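Glycoside hydrolase, family 11\:clostridium cellulosome enzyme, dockerin type i\:polysaccharide (Clostridium thermocellum, PDB 2C71) probably removes acetyl groups from acetylated xylan as a metal-dependent family 4 carbohydrate esterase, helping to break down plant cell walls. Local coordinates at residues A139-I152 and D169-E181. Residues are numbered along the deposited sequence; the frame is centred on the assembly and turned at random. Where two conformers were deposited one is given.
Sequences AAAVINGVRDGTII and DIIIPTLKSRGYE
The helices come close at Ala139 and Ile171, whose CA atoms are 5.4 Å apart. The short segments 139-145 and 169-177 run nearly parallel, crossing at -23° with axes 9.1 Å apart at closest approach. Ile143 is the central knob. Its side chain fills a hole made by Ile170, Ile171, Thr174 and Leu175. With CG1 anti to the carbonyl carbon (chi1 -69°), CD1 reaches into the hole and lies 3.7 Å from Thr174 CB. The other branch, CG2, sits 3.1 Å above the plane of the Arg178 guanidinium, offset toward its rim. A water joins Arg178 NH1 to Asn144 OD1 on the exposed side. Beside the knob, Ala139 CB packs on Ile170 CB, and Val142 crosses Ile171 at about a right angle. In one of its two conformers, Val146 meets Leu175 tip to tip, CG2 to CD2 at 3.6 Å, so this contact is less certain. No direct hydrogen bond links the segments.

Beyond the helices, Tyr180 reaches the 147-150 turn. Its OH lies 3.3 Å from Arg147 CA, and the ring turns its edge to the Arg147 carbonyl carbon. Lys5 makes a cation-pi contact with this ring. The turn is type II, with Gly149 at positive phi. Gly179 ends the other helix in a Schellman motif, and the chain then enters strand 181-182. Strands 151-155 and 181-182 both pair in parallel with strand 6-12. The side chain of Ile152 lies about 14 Å from the magnesium ion. The contact joins neighbouring helices on the outer face of the curled parallel sheet, as in the distorted beta/alpha barrel of NodB-homology deacetylases.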
loop_
_atom_site.group_PDB
_atom_site.type_symbol
_atom_site.label_atom_id
_atom_site.label_comp_id
_atom_site.label_asym_id
_atom_site.label_seq_id
_atom_site.Cartn_x
_atom_site.Cartn_y
_atom_site.Cartn_z
ATOM N N ALA A 139 12.230 3.311 10.806
ATOM C CA ALA A 139 12.675 1.923 10.749
ATOM C C ALA A 139 12.460 1.201 12.065
ATOM O O ALA A 139 11.993 0.058 12.079
ATOM C CB ALA A 139 14.156 1.875 10.339
ATOM N N ALA A 140 12.799 1.849 13.192
ATOM C CA ALA A 140 12.626 1.226 14.504
ATOM C C ALA A 140 11.163 0.879 14.739
ATOM O O ALA A 140 10.843 -0.175 15.318
ATOM C CB ALA A 140 13.196 2.104 15.592
ATOM N N ALA A 141 10.274 1.759 14.293
ATOM C CA ALA A 141 8.840 1.562 14.481
ATOM C C ALA A 141 8.356 0.320 13.742
ATOM O O ALA A 141 7.551 -0.450 14.265
ATOM C CB ALA A 141 8.072 2.791 14.017
ATOM N N VAL A 142 8.852 0.131 12.524
ATOM C CA VAL A 142 8.502 -1.039 11.728
ATOM C C VAL A 142 9.105 -2.310 12.317
ATOM O O VAL A 142 8.401 -3.291 12.552
ATOM C CB VAL A 142 8.969 -0.889 10.268
ATOM C CG1 VAL A 142 8.777 -2.196 9.513
ATOM C CG2 VAL A 142 8.219 0.244 9.584
ATOM N N ILE A 143 10.413 -2.283 12.555
ATOM C CA ILE A 143 11.156 -3.505 12.951
ATOM C C ILE A 143 10.661 -4.051 14.277
ATOM O O ILE A 143 10.590 -5.271 14.451
ATOM C CB ILE A 143 12.635 -3.202 12.971
ATOM C CG1 ILE A 143 13.167 -2.970 11.551
ATOM C CG2 ILE A 143 13.424 -4.221 13.842
ATOM C CD1 ILE A 143 14.477 -2.247 11.538
ATOM N N ASN A 144 10.328 -3.193 15.221
ATOM C CA ASN A 144 9.853 -3.649 16.515
ATOM C C ASN A 144 8.409 -4.080 16.535
ATOM O O ASN A 144 8.024 -4.754 17.458
ATOM C CB ASN A 144 10.241 -2.604 17.594
ATOM C CG ASN A 144 11.752 -2.500 17.778
ATOM O OD1 ASN A 144 12.395 -3.442 18.354
ATOM N ND2 ASN A 144 12.341 -1.418 17.352
ATOM N N GLY A 145 7.618 -3.746 15.526
ATOM C CA GLY A 145 6.216 -4.084 15.444
ATOM C C GLY A 145 5.896 -5.287 14.595
ATOM O O GLY A 145 4.837 -5.859 14.759
ATOM N N VAL A 146 6.775 -5.647 13.678
ATOM C CA VAL A 146 6.427 -6.720 12.771
ATOM C C VAL A 146 6.411 -8.080 13.471
ATOM O O VAL A 146 7.149 -8.361 14.404
ATOM C CB VAL A 146 7.346 -6.817 11.550
ATOM C CG1 VAL A 146 7.159 -5.647 10.581
ATOM C CG2 VAL A 146 8.732 -7.064 11.925
ATOM N N ARG A 147 5.539 -8.937 12.930
ATOM C CA ARG A 147 5.500 -10.363 13.213
ATOM C C ARG A 147 5.198 -11.075 11.896
ATOM O O ARG A 147 4.938 -10.443 10.876
ATOM C CB ARG A 147 4.450 -10.723 14.279
ATOM C CG ARG A 147 3.058 -10.381 13.956
ATOM C CD ARG A 147 2.068 -10.711 15.102
ATOM N NE ARG A 147 0.736 -10.172 14.835
ATOM C CZ ARG A 147 0.295 -9.833 13.631
ATOM N NH1 ARG A 147 1.076 -10.009 12.564
ATOM N NH2 ARG A 147 -0.931 -9.360 13.493
ATOM N N ASP A 148 5.243 -12.400 11.908
ATOM C CA ASP A 148 4.886 -13.155 10.738
ATOM C C ASP A 148 3.481 -12.799 10.298
ATOM O O ASP A 148 2.541 -12.902 11.091
ATOM C CB ASP A 148 4.982 -14.634 11.064
ATOM C CG ASP A 148 4.793 -15.541 9.878
ATOM O OD1 ASP A 148 4.745 -15.111 8.707
ATOM O OD2 ASP A 148 4.624 -16.759 10.182
ATOM N N GLY A 149 3.332 -12.358 9.041
ATOM C CA GLY A 149 2.050 -12.001 8.493
ATOM C C GLY A 149 1.689 -10.511 8.542
ATOM O O GLY A 149 0.638 -10.139 8.011
ATOM N N THR A 150 2.540 -9.677 9.136
ATOM C CA THR A 150 2.195 -8.250 9.235
ATOM C C THR A 150 2.135 -7.601 7.847
ATOM O O THR A 150 3.017 -7.784 7.003
ATOM C CB THR A 150 3.240 -7.528 10.077
ATOM O OG1 THR A 150 3.241 -8.059 11.411
ATOM C CG2 THR A 150 3.099 -6.023 10.104
ATOM N N ILE A 151 1.134 -6.723 7.692
ATOM C CA ILE A 151 1.061 -5.752 6.605
ATOM C C ILE A 151 1.631 -4.441 7.153
ATOM O O ILE A 151 1.137 -3.954 8.169
ATOM C CB ILE A 151 -0.361 -5.592 6.107
ATOM C CG1 ILE A 151 -0.918 -6.910 5.537
ATOM C CG2 ILE A 151 -0.466 -4.442 5.102
ATOM C CD1 ILE A 151 -2.440 -6.882 5.239
ATOM N N ILE A 152 2.679 -3.920 6.539
ATOM C CA ILE A 152 3.352 -2.689 6.986
ATOM C C ILE A 152 2.813 -1.534 6.154
ATOM O O ILE A 152 2.894 -1.571 4.918
ATOM C CB ILE A 152 4.867 -2.789 6.746
ATOM C CG1 ILE A 152 5.500 -4.006 7.451
ATOM C CG2 ILE A 152 5.537 -1.490 7.192
ATOM C CD1 ILE A 152 6.863 -4.330 6.961
ATOM N N ASP A 169 16.527 1.320 4.010
ATOM C CA ASP A 169 17.926 0.836 4.152
ATOM C C ASP A 169 18.213 0.150 5.455
ATOM O O ASP A 169 19.224 -0.561 5.536
ATOM C CB ASP A 169 18.944 1.964 3.954
ATOM C CG ASP A 169 19.035 2.425 2.522
ATOM O OD1 ASP A 169 19.127 1.574 1.592
ATOM O OD2 ASP A 169 19.040 3.659 2.318
ATOM N N ILE A 170 17.388 0.374 6.492
ATOM C CA ILE A 170 17.447 -0.338 7.754
ATOM C C ILE A 170 16.421 -1.461 7.775
ATOM O O ILE A 170 16.739 -2.603 8.132
ATOM C CB ILE A 170 17.262 0.605 8.941
ATOM C CG1 ILE A 170 18.354 1.658 8.960
ATOM C CG2 ILE A 170 17.198 -0.161 10.245
ATOM C CD1 ILE A 170 18.050 2.837 9.882
ATOM N N ILE A 171 15.165 -1.154 7.432
ATOM C CA ILE A 171 14.094 -2.153 7.508
ATOM C C ILE A 171 14.410 -3.407 6.723
ATOM O O ILE A 171 14.219 -4.522 7.242
ATOM C CB ILE A 171 12.762 -1.533 7.022
ATOM C CG1 ILE A 171 12.288 -0.410 7.975
ATOM C CG2 ILE A 171 11.701 -2.596 6.872
ATOM C CD1 ILE A 171 11.228 0.488 7.364
ATOM N N ILE A 172 14.768 -3.249 5.452
ATOM C CA ILE A 172 14.894 -4.427 4.584
ATOM C C ILE A 172 16.040 -5.347 5.070
ATOM O O ILE A 172 15.815 -6.538 5.302
ATOM C CB ILE A 172 14.895 -4.039 3.105
ATOM C CG1 ILE A 172 13.518 -3.516 2.707
ATOM C CG2 ILE A 172 15.310 -5.283 2.272
ATOM C CD1 ILE A 172 13.481 -2.826 1.352
ATOM N N PRO A 173 17.259 -4.818 5.249
ATOM C CA PRO A 173 18.332 -5.723 5.746
ATOM C C PRO A 173 18.025 -6.332 7.107
ATOM O O PRO A 173 18.322 -7.504 7.348
ATOM C CB PRO A 173 19.555 -4.825 5.737
ATOM C CG PRO A 173 19.271 -3.759 4.723
ATOM C CD PRO A 173 17.813 -3.510 4.851
ATOM N N THR A 174 17.436 -5.548 8.025
ATOM C CA THR A 174 17.188 -6.061 9.362
ATOM C C THR A 174 16.172 -7.192 9.309
ATOM O O THR A 174 16.403 -8.266 9.893
ATOM C CB THR A 174 16.667 -4.983 10.325
ATOM O OG1 THR A 174 17.682 -4.013 10.538
ATOM C CG2 THR A 174 16.246 -5.573 11.675
ATOM N N LEU A 175 15.063 -7.001 8.615
ATOM C CA LEU A 175 14.071 -8.058 8.605
ATOM C C LEU A 175 14.585 -9.280 7.816
ATOM O O LEU A 175 14.328 -10.415 8.218
ATOM C CB LEU A 175 12.730 -7.548 8.080
ATOM C CG LEU A 175 12.065 -6.485 8.956
ATOM C CD1 LEU A 175 10.664 -6.128 8.434
ATOM C CD2 LEU A 175 12.028 -6.923 10.462
ATOM N N LYS A 176 15.326 -9.072 6.731
ATOM C CA LYS A 176 15.911 -10.247 6.058
ATOM C C LYS A 176 16.809 -11.025 7.018
ATOM O O LYS A 176 16.814 -12.262 7.016
ATOM C CB LYS A 176 16.692 -9.851 4.813
ATOM C CG LYS A 176 15.809 -9.501 3.641
ATOM C CD LYS A 176 16.660 -9.302 2.408
ATOM C CE LYS A 176 15.876 -8.935 1.175
ATOM N NZ LYS A 176 16.735 -9.082 -0.058
ATOM N N SER A 177 17.565 -10.299 7.835
ATOM C CA SER A 177 18.546 -11.018 8.682
ATOM C C SER A 177 17.770 -11.757 9.795
ATOM O O SER A 177 18.299 -12.723 10.344
ATOM C CB SER A 177 19.551 -10.003 9.224
ATOM O OG SER A 177 20.355 -9.457 8.171
ATOM N N ARG A 178 16.547 -11.352 10.090
ATOM C CA ARG A 178 15.716 -12.024 11.077
ATOM C C ARG A 178 14.849 -13.149 10.505
ATOM O O ARG A 178 14.032 -13.712 11.209
ATOM C CB ARG A 178 14.815 -11.015 11.788
ATOM C CG ARG A 178 15.567 -10.040 12.607
ATOM C CD ARG A 178 14.605 -9.107 13.324
ATOM N NE ARG A 178 15.301 -8.078 14.070
ATOM C CZ ARG A 178 14.717 -7.271 14.948
ATOM N NH1 ARG A 178 13.420 -7.363 15.196
ATOM N NH2 ARG A 178 15.446 -6.365 15.576
ATOM N N GLY A 179 15.025 -13.452 9.231
ATOM C CA GLY A 179 14.351 -14.578 8.610
ATOM C C GLY A 179 13.104 -14.201 7.844
ATOM O O GLY A 179 12.361 -15.110 7.483
ATOM N N TYR A 180 12.780 -12.918 7.701
ATOM C CA TYR A 180 11.602 -12.542 6.949
ATOM C C TYR A 180 11.885 -12.501 5.466
ATOM O O TYR A 180 13.014 -12.193 5.000
ATOM C CB TYR A 180 11.111 -11.147 7.380
ATOM C CG TYR A 180 10.520 -11.098 8.738
ATOM C CD1 TYR A 180 11.299 -10.856 9.878
ATOM C CD2 TYR A 180 9.146 -11.196 8.887
ATOM C CE1 TYR A 180 10.700 -10.773 11.124
ATOM C CE2 TYR A 180 8.562 -11.118 10.124
ATOM C CZ TYR A 180 9.334 -10.968 11.243
ATOM O OH TYR A 180 8.708 -10.871 12.472
ATOM N N GLU A 181 10.827 -12.782 4.690
ATOM C CA GLU A 181 10.794 -12.536 3.238
ATOM C C GLU A 181 9.629 -11.589 2.929
ATOM O O GLU A 181 8.522 -11.734 3.434
ATOM C CB GLU A 181 10.586 -13.824 2.432
ATOM C CG GLU A 181 11.751 -14.808 2.459
ATOM C CD GLU A 181 12.828 -14.520 1.412
ATOM O OE1 GLU A 181 13.392 -15.469 0.829
ATOM O OE2 GLU A 181 13.148 -13.344 1.191
HETATM O O HOH W 1 12.282 -6.320 17.891
#